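Local coordinates for protein Exo beta-1,2-glucooligosaccharide sophorohydrolase (non-reducing end) (Parabacteroides distasonis ATCC 8503, PDB 5Z06) that hydrolyses linear beta-1,2-glucan and beta-1,2-glucooligosaccharides of four or more units as an exo-type enzyme, releasing sophorose from the non-reducing end, at residues Gln568-Ile572 against Glu573-Gly577; Thr623-Ala626 against Ser627-Leu631. One frame throughout, in Å; residues are numbered along the deposited sequence.

Contact 1. Residues Gln568-Ile572 against Glu573-Gly577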
loop_
_atom_site.group_PDB
_atom_site.type_symbol
_atom_site.label_atom_id
_atom_site.label_comp_id
_atom_site.label_asym_id
_atom_site.label_seq_id
_atom_site.Cartn_x
_atom_site.Cartn_y
_atom_site.Cartn_z
ATOM N N GLN A 568 19.998 5.077 -5.815
ATOM C CA GLN A 568 20.433 5.868 -4.683
ATOM C C GLN A 568 21.171 7.120 -5.134
ATOM O O GLN A 568 20.967 8.203 -4.563
ATOM C CB GLN A 568 21.327 5.089 -3.719
ATOM C CG GLN A 568 21.603 5.866 -2.438
ATOM C CD GLN A 568 22.729 5.307 -1.613
ATOM O OE1 GLN A 568 23.684 4.791 -2.143
ATOM N NE2 GLN A 568 22.640 5.463 -0.297
ATOM N N ARG A 569 22.032 6.983 -6.132
ATOM C CA ARG A 569 22.858 8.133 -6.543
ATOM C C ARG A 569 22.077 9.215 -7.230
ATOM O O ARG A 569 22.398 10.391 -7.085
ATOM C CB ARG A 569 24.028 7.707 -7.399
ATOM C CG ARG A 569 25.034 6.982 -6.541
ATOM C CD ARG A 569 25.980 6.206 -7.391
ATOM N NE ARG A 569 26.868 5.419 -6.550
ATOM C CZ ARG A 569 27.955 4.806 -6.996
ATOM N NH1 ARG A 569 28.307 4.923 -8.272
ATOM N NH2 ARG A 569 28.702 4.095 -6.161
ATOM N N TYR A 570 21.064 8.807 -7.976
ATOM C CA TYR A 570 20.098 9.733 -8.530
ATOM C C TYR A 570 19.427 10.512 -7.401
ATOM O O TYR A 570 19.178 11.717 -7.505
ATOM C CB TYR A 570 19.038 8.977 -9.311
ATOM C CG TYR A 570 17.862 9.840 -9.651
ATOM C CD1 TYR A 570 16.801 9.991 -8.755
ATOM C CD2 TYR A 570 17.818 10.562 -10.860
ATOM C CE1 TYR A 570 15.725 10.807 -9.051
ATOM C CE2 TYR A 570 16.728 11.372 -11.168
ATOM C CZ TYR A 570 15.677 11.490 -10.268
ATOM O OH TYR A 570 14.599 12.313 -10.560
ATOM N N CYS A 571 19.071 9.782 -6.355
ATOM C CA CYS A 571 18.296 10.348 -5.266
ATOM C C CYS A 571 19.173 11.294 -4.459
ATOM O O CYS A 571 18.722 12.362 -4.064
ATOM C CB CYS A 571 17.670 9.258 -4.393
ATOM S SG CYS A 571 16.344 8.400 -5.244
ATOM N N ILE A 572 20.435 10.934 -4.272
ATOM C CA ILE A 572 21.345 11.817 -3.565
ATOM C C ILE A 572 21.495 13.094 -4.404
ATOM O O ILE A 572 21.274 14.214 -3.920
ATOM C CB ILE A 572 22.687 11.152 -3.278
ATOM C CG1 ILE A 572 22.486 9.943 -2.337
ATOM C CG2 ILE A 572 23.648 12.133 -2.596
ATOM C CD1 ILE A 572 23.648 8.976 -2.358
ATOM N N GLU A 573 21.816 12.896 -5.670
ATOM C CA GLU A 573 21.941 13.998 -6.598
ATOM C C GLU A 573 20.700 14.872 -6.566
ATOM O O GLU A 573 20.824 16.087 -6.505
ATOM C CB GLU A 573 22.234 13.487 -7.994
ATOM C CG GLU A 573 22.431 14.599 -9.017
ATOM C CD GLU A 573 23.205 14.118 -10.216
ATOM O OE1 GLU A 573 24.259 13.482 -10.020
ATOM O OE2 GLU A 573 22.741 14.341 -11.341
ATOM N N ASN A 574 19.517 14.251 -6.604
ATOM C CA ASN A 574 18.231 14.948 -6.426
ATOM C C ASN A 574 18.046 16.113 -7.386
ATOM O O ASN A 574 17.754 17.240 -6.970
ATOM C CB ASN A 574 18.073 15.448 -4.988
ATOM C CG ASN A 574 16.660 15.891 -4.675
ATOM O OD1 ASN A 574 15.690 15.578 -5.409
ATOM N ND2 ASN A 574 16.526 16.595 -3.569
ATOM N N GLN A 575 18.180 15.816 -8.674
ATOM C CA GLN A 575 17.972 16.797 -9.728
ATOM C C GLN A 575 16.659 17.565 -9.540
ATOM O O GLN A 575 16.586 18.749 -9.814
ATOM C CB GLN A 575 18.003 16.097 -11.101
ATOM C CG GLN A 575 16.881 15.079 -11.344
ATOM C CD GLN A 575 15.564 15.708 -11.754
ATOM O OE1 GLN A 575 15.541 16.816 -12.277
ATOM N NE2 GLN A 575 14.450 15.012 -11.489
ATOM N N GLY A 576 15.612 16.872 -9.095
ATOM C CA GLY A 576 14.298 17.470 -8.934
ATOM C C GLY A 576 14.136 18.413 -7.748
ATOM O O GLY A 576 13.102 19.031 -7.620
ATOM N N GLY A 577 15.139 18.504 -6.880
ATOM C CA GLY A 577 15.046 19.265 -5.637
ATOM C C GLY A 577 13.947 18.755 -4.719
ATOM O O GLY A 577 13.443 19.509 -3.931
HETATM O O HOH W 1 19.035 13.410 -9.564
#

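Contact 2. Residues Thr623-Ala626 against Ser627-Leu631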
loop_
_atom_site.group_PDB
_atom_site.type_symbol
_atom_site.label_atom_id
_atom_site.label_comp_id
_atom_site.label_asym_id
_atom_site.label_seq_id
_atom_site.Cartn_x
_atom_site.Cartn_y
_atom_site.Cartn_z
ATOM N N THR A 623 22.441 -3.399 -1.420
ATOM C CA THR A 623 23.043 -2.163 -0.932
ATOM C C THR A 623 22.722 -2.070 0.553
ATOM O O THR A 623 21.941 -1.220 0.972
ATOM C CB THR A 623 22.466 -0.962 -1.698
ATOM O OG1 THR A 623 21.028 -0.979 -1.606
ATOM C CG2 THR A 623 22.871 -1.020 -3.152
ATOM N N PRO A 624 23.313 -2.972 1.351
ATOM C CA PRO A 624 22.868 -3.064 2.744
ATOM C C PRO A 624 23.025 -1.787 3.542
ATOM O O PRO A 624 22.135 -1.427 4.307
ATOM C CB PRO A 624 23.733 -4.184 3.347
ATOM C CG PRO A 624 24.596 -4.713 2.265
ATOM C CD PRO A 624 24.254 -4.043 0.971
ATOM N N ASP A 625 24.151 -1.114 3.364
ATOM C CA ASP A 625 24.419 0.079 4.119
ATOM C C ASP A 625 23.435 1.171 3.689
ATOM O O ASP A 625 22.820 1.797 4.525
ATOM C CB ASP A 625 25.872 0.505 3.934
ATOM C CG ASP A 625 26.222 1.743 4.732
ATOM O OD1 ASP A 625 25.961 1.785 5.962
ATOM O OD2 ASP A 625 26.768 2.673 4.111
ATOM N N ALA A 626 23.257 1.345 2.382
ATOM C CA ALA A 626 22.335 2.338 1.852
ATOM C C ALA A 626 20.891 2.028 2.302
ATOM O O ALA A 626 20.119 2.936 2.684
ATOM C CB ALA A 626 22.435 2.400 0.319
ATOM N N SER A 627 20.540 0.750 2.286
ATOM C CA SER A 627 19.206 0.359 2.692
ATOM C C SER A 627 19.041 0.518 4.193
ATOM O O SER A 627 17.979 0.901 4.661
ATOM C CB SER A 627 18.882 -1.069 2.261
ATOM O OG SER A 627 18.875 -1.206 0.849
ATOM N N MET A 628 20.082 0.239 4.948
ATOM C CA MET A 628 20.022 0.419 6.390
ATOM C C MET A 628 19.891 1.906 6.730
ATOM O O MET A 628 19.168 2.262 7.641
ATOM C CB MET A 628 21.249 -0.174 7.070
ATOM C CG MET A 628 21.112 -0.277 8.572
ATOM S SD MET A 628 19.832 -1.454 9.019
ATOM C CE MET A 628 18.789 -0.441 10.060
ATOM N N LYS A 629 20.562 2.761 5.972
ATOM C CA LYS A 629 20.422 4.209 6.173
ATOM C C LYS A 629 18.996 4.657 5.948
ATOM O O LYS A 629 18.447 5.394 6.762
ATOM C CB LYS A 629 21.359 4.992 5.269
ATOM C CG LYS A 629 22.819 4.919 5.675
ATOM C CD LYS A 629 23.637 5.810 4.749
ATOM C CE LYS A 629 25.110 5.441 4.732
ATOM N NZ LYS A 629 25.793 5.949 5.909
ATOM N N ALA A 630 18.395 4.166 4.863
ATOM C CA ALA A 630 17.006 4.452 4.540
ATOM C C ALA A 630 16.094 4.012 5.657
ATOM O O ALA A 630 15.263 4.772 6.135
ATOM C CB ALA A 630 16.611 3.755 3.257
ATOM N N LEU A 631 16.267 2.770 6.076
ATOM C CA LEU A 631 15.472 2.213 7.155
ATOM C C LEU A 631 15.516 3.110 8.393
ATOM O O LEU A 631 14.480 3.463 8.943
ATOM C CB LEU A 631 15.991 0.833 7.490
ATOM C CG LEU A 631 15.105 -0.033 8.348
ATOM C CD1 LEU A 631 15.561 -1.488 8.201
ATOM C CD2 LEU A 631 15.102 0.381 9.817
HETATM O O HOH W 2 25.279 3.509 8.073
#

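Contact 1. Residues Gln568-Ile572 against Glu573-Gly577
Y570 and Q575 meet side chain to side chain where helix 556-573 ends and the chain swings into a type I beta turn, N574 to G577. This C-terminal end of a helix lies in the glucoamylase-like part of the enzyme. N574 is the first residue to leave helical angles and does so with positive phi, 55°, yet its backbone N still closes a last helical bond on Y570 O at 2.7 Å, following that of E573 N to R569 O.

Q575 can be followed outward. Its CB leads into CG, which lies between the backbone N and the carbonyl carbon (chi1 64°); a bend at chi2 folds the chain back toward the helix. Q575 CG lies obliquely against the tyrosine ring, 3.7 Å from Y570 CE2. CD continues past the hydroxyl, and Q575 NE2 reaches it, giving a nearly straight bond of 2.9 Å to Y570 OH. The hydroxyl sits close to the amide plane of Q575, while the ring and amide planes are 46° apart. The same hydroxyl is hydrogen-bonded to D607 OD2, so two partners fix the end of a ring that also packs on Y520, L588 and P602.

Carbonyl Y570 O is shared too. Besides N574 N it accepts a hydrogen from water 1, which in turn accepts the N-H of Q575 and so joins the last helical turn to the start of the beta turn. That water lies over one face of the Y570 ring, toward its rim. N574 ND2 bonds to Y578 O, while N574 CB rests 3.3 Å from C571 O. Within the turn, G577 N closes on N574 O at 2.9 Å.

Contact 2. Residues Thr623-Ala626 against Ser627-Leu631
D625 carries CG anti to its own backbone N (chi1 -179°), whereas K629, one turn later, sets CG beside the backbone N and bends only at chi4, -78°; these torsions bring carboxylate and ammonium to the same flank of the helix. The two side chains cross at a slant, and between them the nearest approach is made by a methylene: K629 CE lies 3.3 Å from D625 OD2. The ammonium K629 NZ is farther, 3.9 Å from D625 OD2, a long salt bridge. Water 2 spans the pair, giving a hydrogen to D625 OD1 at 2.8 Å and accepting a weak bond from K629 NZ. Nearer the backbone, K629 CG passes 3.3 Å from D625 O, the carbonyl that takes its own N-H. With an alanine here in place of K629, the D625 carboxylate would probably lose this positive mate, and water 2 its weak bond to the ammonium.

These are the N-cap and first two turns of helix 624-636, with T623 at the capping position, P624 opening the helix and i to i+4 backbone bonds running on from there. S627 N bonds to T623 O at 2.8 Å; M628 N, K629 N and A630 N follow on P624 O, D625 O and A626 O. The T623 side chain makes no capping bond. T623 OG1 lies 3.3 Å from S627 OG, at best a weak bond, since S619 O is within reach of the same proton; the S627 hydroxyl has its stronger partner in A616 O. A626 O serves A630 N and W586 NE1 together, and the A626 methyl packs on Q568 of helix 556-573.

Contact 2 is the more buried of the two: T623, A626, S627, M628 and A630 lie inside the fold, and its D625-K629 pair is on the more open flank. Contact 1 is only partly buried; Y570 and C571 are covered, but E573, Q575 and I572 are exposed. Contact 1 finishes helix 556-573, contact 2 begins helix 624-636, and the two helices pack together, with Q568 NE2 3.1 Å from A626 CB. Their centres are 16 Å apart. The chemistry differs accordingly: a tyrosine-glutamine bond and a water link a helix end to a turn in 568-577, whereas in 623-631 a long, water-bridged ion pair lies along a helix whose buried residues include hydroxyl and methyl groups.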